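Local coordinates for odorant binding protein, antennal (PDB 3R1O) that probably binds odorants as a secreted antennal protein of the PBP/GOBP family from the mosquito Anopheles gambiae, here holding a palmitic acid, at residues A[56-61]-A[69-74]; A[64-69]-A[90-95]. All coordinates share one frame; numbering follows the deposited sequence.

Contact 1: A[56-61]-A[69-74]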
loop_
_atom_site.group_PDB
_atom_site.type_symbol
_atom_site.label_atom_id
_atom_site.label_comp_id
_atom_site.label_asym_id
_atom_site.label_seq_id
_atom_site.Cartn_x
_atom_site.Cartn_y
_atom_site.Cartn_z
ATOM N N LYS A 56 5.201 -6.910 4.437
ATOM C CA LYS A 56 4.830 -7.384 5.781
ATOM C C LYS A 56 3.630 -8.323 5.766
ATOM O O LYS A 56 3.610 -9.292 6.524
ATOM C CB LYS A 56 4.608 -6.224 6.768
ATOM C CG LYS A 56 5.829 -5.341 7.023
ATOM C CD LYS A 56 6.985 -6.051 7.716
ATOM C CE LYS A 56 8.265 -5.302 7.472
ATOM N NZ LYS A 56 9.422 -5.945 8.147
ATOM N N ILE A 57 2.646 -8.059 4.893
ATOM C CA ILE A 57 1.467 -8.924 4.777
ATOM C C ILE A 57 1.681 -10.113 3.843
ATOM O O ILE A 57 0.786 -10.943 3.714
ATOM C CB ILE A 57 0.124 -8.185 4.557
ATOM C CG1 ILE A 57 0.074 -7.424 3.226
ATOM C CG2 ILE A 57 -0.236 -7.322 5.760
ATOM C CD1 ILE A 57 -1.278 -7.094 2.781
ATOM N N ASP A 58 2.881 -10.202 3.222
ATOM C CA ASP A 58 3.315 -11.284 2.335
ATOM C C ASP A 58 2.501 -11.384 1.036
ATOM O O ASP A 58 2.156 -12.482 0.586
ATOM C CB ASP A 58 3.392 -12.631 3.108
ATOM C CG ASP A 58 4.416 -13.620 2.589
ATOM O OD1 ASP A 58 5.482 -13.178 2.111
ATOM O OD2 ASP A 58 4.186 -14.837 2.735
ATOM N N VAL A 59 2.222 -10.226 0.422
ATOM C CA VAL A 59 1.468 -10.144 -0.827
ATOM C C VAL A 59 2.383 -9.806 -2.036
ATOM O O VAL A 59 1.900 -9.504 -3.127
ATOM C CB VAL A 59 0.187 -9.263 -0.726
ATOM C CG1 VAL A 59 -0.800 -9.768 0.318
ATOM C CG2 VAL A 59 0.498 -7.803 -0.557
ATOM N N VAL A 60 3.704 -9.887 -1.838
ATOM C CA VAL A 60 4.669 -9.652 -2.907
ATOM C C VAL A 60 5.073 -11.026 -3.459
ATOM O O VAL A 60 5.513 -11.910 -2.708
ATOM C CB VAL A 60 5.902 -8.781 -2.478
ATOM C CG1 VAL A 60 6.829 -8.504 -3.662
ATOM C CG2 VAL A 60 5.470 -7.470 -1.833
ATOM N N ASP A 61 4.911 -11.190 -4.774
ATOM C CA ASP A 61 5.249 -12.431 -5.461
ATOM C C ASP A 61 6.747 -12.694 -5.364
ATOM O O ASP A 61 7.557 -11.828 -5.692
ATOM C CB ASP A 61 4.784 -12.379 -6.921
ATOM C CG ASP A 61 4.765 -13.724 -7.601
ATOM O OD1 ASP A 61 5.848 -14.236 -7.920
ATOM O OD2 ASP A 61 3.658 -14.251 -7.847
ATOM N N LEU A 69 -2.654 -8.891 -5.598
ATOM C CA LEU A 69 -3.868 -8.148 -5.244
ATOM C C LEU A 69 -5.033 -8.975 -4.735
ATOM O O LEU A 69 -5.748 -8.510 -3.840
ATOM C CB LEU A 69 -4.336 -7.241 -6.396
ATOM C CG LEU A 69 -3.537 -5.978 -6.676
ATOM C CD1 LEU A 69 -4.172 -5.209 -7.782
ATOM C CD2 LEU A 69 -3.441 -5.093 -5.458
ATOM N N ASP A 70 -5.250 -10.176 -5.309
ATOM C CA ASP A 70 -6.338 -11.063 -4.885
ATOM C C ASP A 70 -6.076 -11.547 -3.476
ATOM O O ASP A 70 -7.005 -11.597 -2.675
ATOM C CB ASP A 70 -6.515 -12.258 -5.837
ATOM C CG ASP A 70 -6.962 -11.865 -7.217
ATOM O OD1 ASP A 70 -8.128 -11.441 -7.363
ATOM O OD2 ASP A 70 -6.149 -11.984 -8.155
ATOM N N ARG A 71 -4.797 -11.840 -3.163
ATOM C CA ARG A 71 -4.367 -12.274 -1.841
ATOM C C ARG A 71 -4.528 -11.163 -0.819
ATOM O O ARG A 71 -4.869 -11.447 0.329
ATOM C CB ARG A 71 -2.930 -12.801 -1.865
ATOM C CG ARG A 71 -2.793 -14.091 -1.101
ATOM C CD ARG A 71 -1.505 -14.106 -0.312
ATOM N NE ARG A 71 -0.395 -14.609 -1.112
ATOM C CZ ARG A 71 0.745 -15.074 -0.612
ATOM N NH1 ARG A 71 0.942 -15.101 0.699
ATOM N NH2 ARG A 71 1.702 -15.499 -1.421
ATOM N N LEU A 72 -4.314 -9.900 -1.242
ATOM C CA LEU A 72 -4.490 -8.722 -0.393
ATOM C C LEU A 72 -5.970 -8.614 -0.007
ATOM O O LEU A 72 -6.288 -8.452 1.173
ATOM C CB LEU A 72 -3.989 -7.451 -1.125
ATOM C CG LEU A 72 -4.431 -6.066 -0.586
ATOM C CD1 LEU A 72 -3.870 -5.765 0.773
ATOM C CD2 LEU A 72 -4.040 -4.965 -1.528
ATOM N N LEU A 73 -6.866 -8.777 -1.006
ATOM C CA LEU A 73 -8.316 -8.710 -0.837
ATOM C C LEU A 73 -8.902 -9.793 0.071
ATOM O O LEU A 73 -10.012 -9.607 0.572
ATOM C CB LEU A 73 -9.038 -8.660 -2.196
ATOM C CG LEU A 73 -8.793 -7.409 -3.042
ATOM C CD1 LEU A 73 -9.080 -7.672 -4.496
ATOM C CD2 LEU A 73 -9.590 -6.219 -2.530
ATOM N N TYR A 74 -8.164 -10.911 0.298
ATOM C CA TYR A 74 -8.598 -11.962 1.225
ATOM C C TYR A 74 -8.475 -11.330 2.619
ATOM O O TYR A 74 -9.398 -11.467 3.431
ATOM C CB TYR A 74 -7.668 -13.194 1.188
ATOM C CG TYR A 74 -7.522 -13.922 -0.129
ATOM C CD1 TYR A 74 -8.517 -13.849 -1.106
ATOM C CD2 TYR A 74 -6.440 -14.766 -0.364
ATOM C CE1 TYR A 74 -8.387 -14.521 -2.319
ATOM C CE2 TYR A 74 -6.302 -15.448 -1.567
ATOM C CZ TYR A 74 -7.280 -15.325 -2.541
ATOM O OH TYR A 74 -7.141 -16.007 -3.720
HETATM O O HOH W 1 -0.596 -13.250 2.850
#
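Val59 and Leu72 mark the closest backbone approach, their CA atoms 6.1 Å apart, where the chain leaving helix 44-56 passes the first turn of helix 69-75. Asp58 is the first residue to abandon helical angles; its positive phi (65°) and two bonds back into the last turn define a Schellman motif. Ile57 meets Leu72 methyl to methyl, CD1 to CD1 at 3.5 Å. Chi1 of 64° places CG1 between the backbone N and carbonyl carbon, and the extended chi2 carries CD1 out to the helix. Val59 instead lays CG1 against the helix backbone, 3.8 Å from Leu72 N, with Leu72 CB close by. Phe54 of helix 44-56 also packs on Val59 and Leu72.

Arg71 stretches across at the outer side on a kinked chain. Its guanidinium has Asp58 O over one face, with NH1 2.9 Å from that oxygen, but the angle is too poor for a hydrogen bond. The salt bridge from Arg71 NH1 to Asp58 OD2 is long, at 3.8 Å, and the carboxylate and guanidinium planes stand 82° apart. A water accepts from Arg71 NH1 and donates to Ile57 O at 2.8 Å. With no direct hydrogen bond, the polar side rests on a long ion pair and one water bridge and probably holds Arg71 loosely, while the apolar side packs closely, Ile57 also touching the bound palmitic acid.

Contact 2: A[64-69]-A[90-95]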
loop_
_atom_site.group_PDB
_atom_site.type_symbol
_atom_site.label_atom_id
_atom_site.label_comp_id
_atom_site.label_asym_id
_atom_site.label_seq_id
_atom_site.Cartn_x
_atom_site.Cartn_y
_atom_site.Cartn_z
ATOM N N THR A 64 8.365 -13.083 -9.349
ATOM C CA THR A 64 8.459 -11.872 -10.186
ATOM C C THR A 64 8.481 -10.540 -9.479
ATOM O O THR A 64 9.038 -9.585 -10.039
ATOM C CB THR A 64 7.190 -11.812 -11.035
ATOM O OG1 THR A 64 6.141 -11.962 -10.097
ATOM C CG2 THR A 64 7.125 -12.912 -12.083
ATOM N N GLY A 65 7.878 -10.469 -8.290
ATOM C CA GLY A 65 7.749 -9.213 -7.579
ATOM C C GLY A 65 6.431 -8.514 -7.852
ATOM O O GLY A 65 6.227 -7.374 -7.391
ATOM N N ARG A 66 5.516 -9.183 -8.599
ATOM C CA ARG A 66 4.161 -8.663 -8.826
ATOM C C ARG A 66 3.404 -8.599 -7.491
ATOM O O ARG A 66 3.727 -9.327 -6.552
ATOM C CB ARG A 66 3.263 -9.534 -9.699
ATOM C CG ARG A 66 3.800 -10.558 -10.685
ATOM C CD ARG A 66 2.951 -11.825 -10.658
ATOM N NE ARG A 66 1.514 -11.528 -10.694
ATOM C CZ ARG A 66 0.551 -12.347 -10.307
ATOM N NH1 ARG A 66 0.858 -13.530 -9.809
ATOM N NH2 ARG A 66 -0.718 -12.011 -10.387
ATOM N N ILE A 67 2.445 -7.678 -7.388
ATOM C CA ILE A 67 1.677 -7.558 -6.154
ATOM C C ILE A 67 0.471 -8.447 -6.265
ATOM O O ILE A 67 -0.364 -8.253 -7.142
ATOM C CB ILE A 67 1.269 -6.095 -5.779
ATOM C CG1 ILE A 67 2.485 -5.112 -5.771
ATOM C CG2 ILE A 67 0.405 -6.037 -4.491
ATOM C CD1 ILE A 67 3.783 -5.595 -4.971
ATOM N N LEU A 68 0.366 -9.415 -5.366
ATOM C CA LEU A 68 -0.723 -10.379 -5.377
ATOM C C LEU A 68 -2.007 -9.768 -4.803
ATOM O O LEU A 68 -2.396 -10.068 -3.676
ATOM C CB LEU A 68 -0.288 -11.653 -4.641
ATOM C CG LEU A 68 1.075 -12.255 -5.068
ATOM C CD1 LEU A 68 1.578 -13.230 -4.048
ATOM C CD2 LEU A 68 0.996 -12.910 -6.428
ATOM N N LEU A 69 -2.654 -8.891 -5.598
ATOM C CA LEU A 69 -3.868 -8.148 -5.244
ATOM C C LEU A 69 -5.033 -8.975 -4.735
ATOM O O LEU A 69 -5.748 -8.510 -3.840
ATOM C CB LEU A 69 -4.336 -7.241 -6.396
ATOM C CG LEU A 69 -3.537 -5.978 -6.676
ATOM C CD1 LEU A 69 -4.172 -5.209 -7.782
ATOM C CD2 LEU A 69 -3.441 -5.093 -5.458
ATOM N N GLU A 90 -4.551 -7.176 -14.394
ATOM C CA GLU A 90 -3.570 -6.265 -14.999
ATOM C C GLU A 90 -2.765 -5.521 -13.921
ATOM O O GLU A 90 -1.536 -5.482 -13.997
ATOM C CB GLU A 90 -4.171 -5.326 -16.067
ATOM C CG GLU A 90 -5.089 -4.215 -15.584
ATOM C CD GLU A 90 -5.182 -3.019 -16.516
ATOM O OE1 GLU A 90 -4.168 -2.299 -16.669
ATOM O OE2 GLU A 90 -6.281 -2.782 -17.068
ATOM N N CYS A 91 -3.459 -5.037 -12.868
ATOM C CA CYS A 91 -2.852 -4.315 -11.748
ATOM C C CYS A 91 -1.935 -5.200 -10.901
ATOM O O CYS A 91 -0.988 -4.688 -10.301
ATOM C CB CYS A 91 -3.907 -3.616 -10.897
ATOM S SG CYS A 91 -4.952 -2.443 -11.801
ATOM N N SER A 92 -2.188 -6.520 -10.879
ATOM C CA SER A 92 -1.364 -7.478 -10.135
ATOM C C SER A 92 -0.228 -8.065 -10.981
ATOM O O SER A 92 0.425 -9.019 -10.555
ATOM C CB SER A 92 -2.223 -8.577 -9.517
ATOM O OG SER A 92 -2.936 -9.293 -10.510
ATOM N N HIS A 93 0.022 -7.485 -12.168
ATOM C CA HIS A 93 1.095 -7.915 -13.058
ATOM C C HIS A 93 2.043 -6.761 -13.397
ATOM O O HIS A 93 2.804 -6.830 -14.362
ATOM C CB HIS A 93 0.527 -8.606 -14.298
ATOM C CG HIS A 93 0.192 -10.048 -14.064
ATOM N ND1 HIS A 93 1.155 -11.033 -14.173
ATOM C CD2 HIS A 93 -0.980 -10.621 -13.708
ATOM C CE1 HIS A 93 0.542 -12.167 -13.875
ATOM N NE2 HIS A 93 -0.746 -11.970 -13.597
ATOM N N ILE A 94 2.005 -5.710 -12.571
ATOM C CA ILE A 94 2.852 -4.525 -12.689
ATOM C C ILE A 94 4.188 -4.830 -11.995
ATOM O O ILE A 94 4.196 -5.182 -10.810
ATOM C CB ILE A 94 2.144 -3.291 -12.053
ATOM C CG1 ILE A 94 0.878 -2.904 -12.848
ATOM C CG2 ILE A 94 3.112 -2.093 -11.897
ATOM C CD1 ILE A 94 -0.029 -1.906 -12.169
ATOM N N VAL A 95 5.305 -4.716 -12.744
ATOM C CA VAL A 95 6.672 -4.906 -12.243
ATOM C C VAL A 95 7.531 -3.798 -12.830
ATOM O O VAL A 95 7.524 -3.579 -14.039
ATOM C CB VAL A 95 7.311 -6.322 -12.448
ATOM C CG1 VAL A 95 8.658 -6.426 -11.727
ATOM C CG2 VAL A 95 6.390 -7.441 -11.968
HETATM O O HOH W 2 -3.087 -11.962 -9.337
HETATM O O HOH W 3 1.872 -6.009 -9.626
#
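Thr64 meets Val95 through its carbonyl, O lying 3.6 Å from Val95 CG1, while its OG1 accepts from Arg66 N in an ST turn, although the exact place of that hydroxyl is less sure. Arg66 contributes more buried surface than any other residue. A kink at chi3 (46°) folds its chain back so that NE faces Ser92 O, which accepts from Arg66 NE at 2.7 Å (N-H...O angle 143°) and weakly from NH2. The oxygen sits at the guanidinium edge, tilted somewhat out of its plane. The guanidinium stacks on one face of the His93 ring, centres 3.8 Å apart and planes 19° from parallel, so the bond and the stack together restrict its rotation. A water accepts weakly from Arg66 NH2 and donates to Ser92 OG, which itself bonds back to Thr88 O.

Ile67 takes part through its backbone: N donates to a second water that in turn donates to Cys91 O and, at 2.7 Å, to Ile94 O. Leu69 then presses CD1 on Cys91 CB (3.5 Å) and sets its CB beside that of Ser92.

The disulfide from Cys91 to Cys109 ties the end of helix 88-91 to helix 99-110, as expected in the disulfide-braced all-helical fold of insect odorant-binding proteins.

How the contacts relate
From the N terminus, helix 44-56 runs into segment 56-61, and contact 1 closes the short loop before helix 69-75, with seven residues between its segments. Contact 2 starts inside that loop, at 64-69, and closes a longer one around helix 69-75, the unmodelled residues 77-85 and helix 88-91. The segments alternate along the chain, so the two closures cross instead of nesting. They share Leu69, lie about 10 Å apart, centre to centre, and within the loop a probable hydrogen bond joins Val59 O to Leu68 N (2.7 Å), beside a long, weak Asp61-Arg66 ion pair. Together they tie helix 44-56, helix 69-75 and the end of helix 88-91.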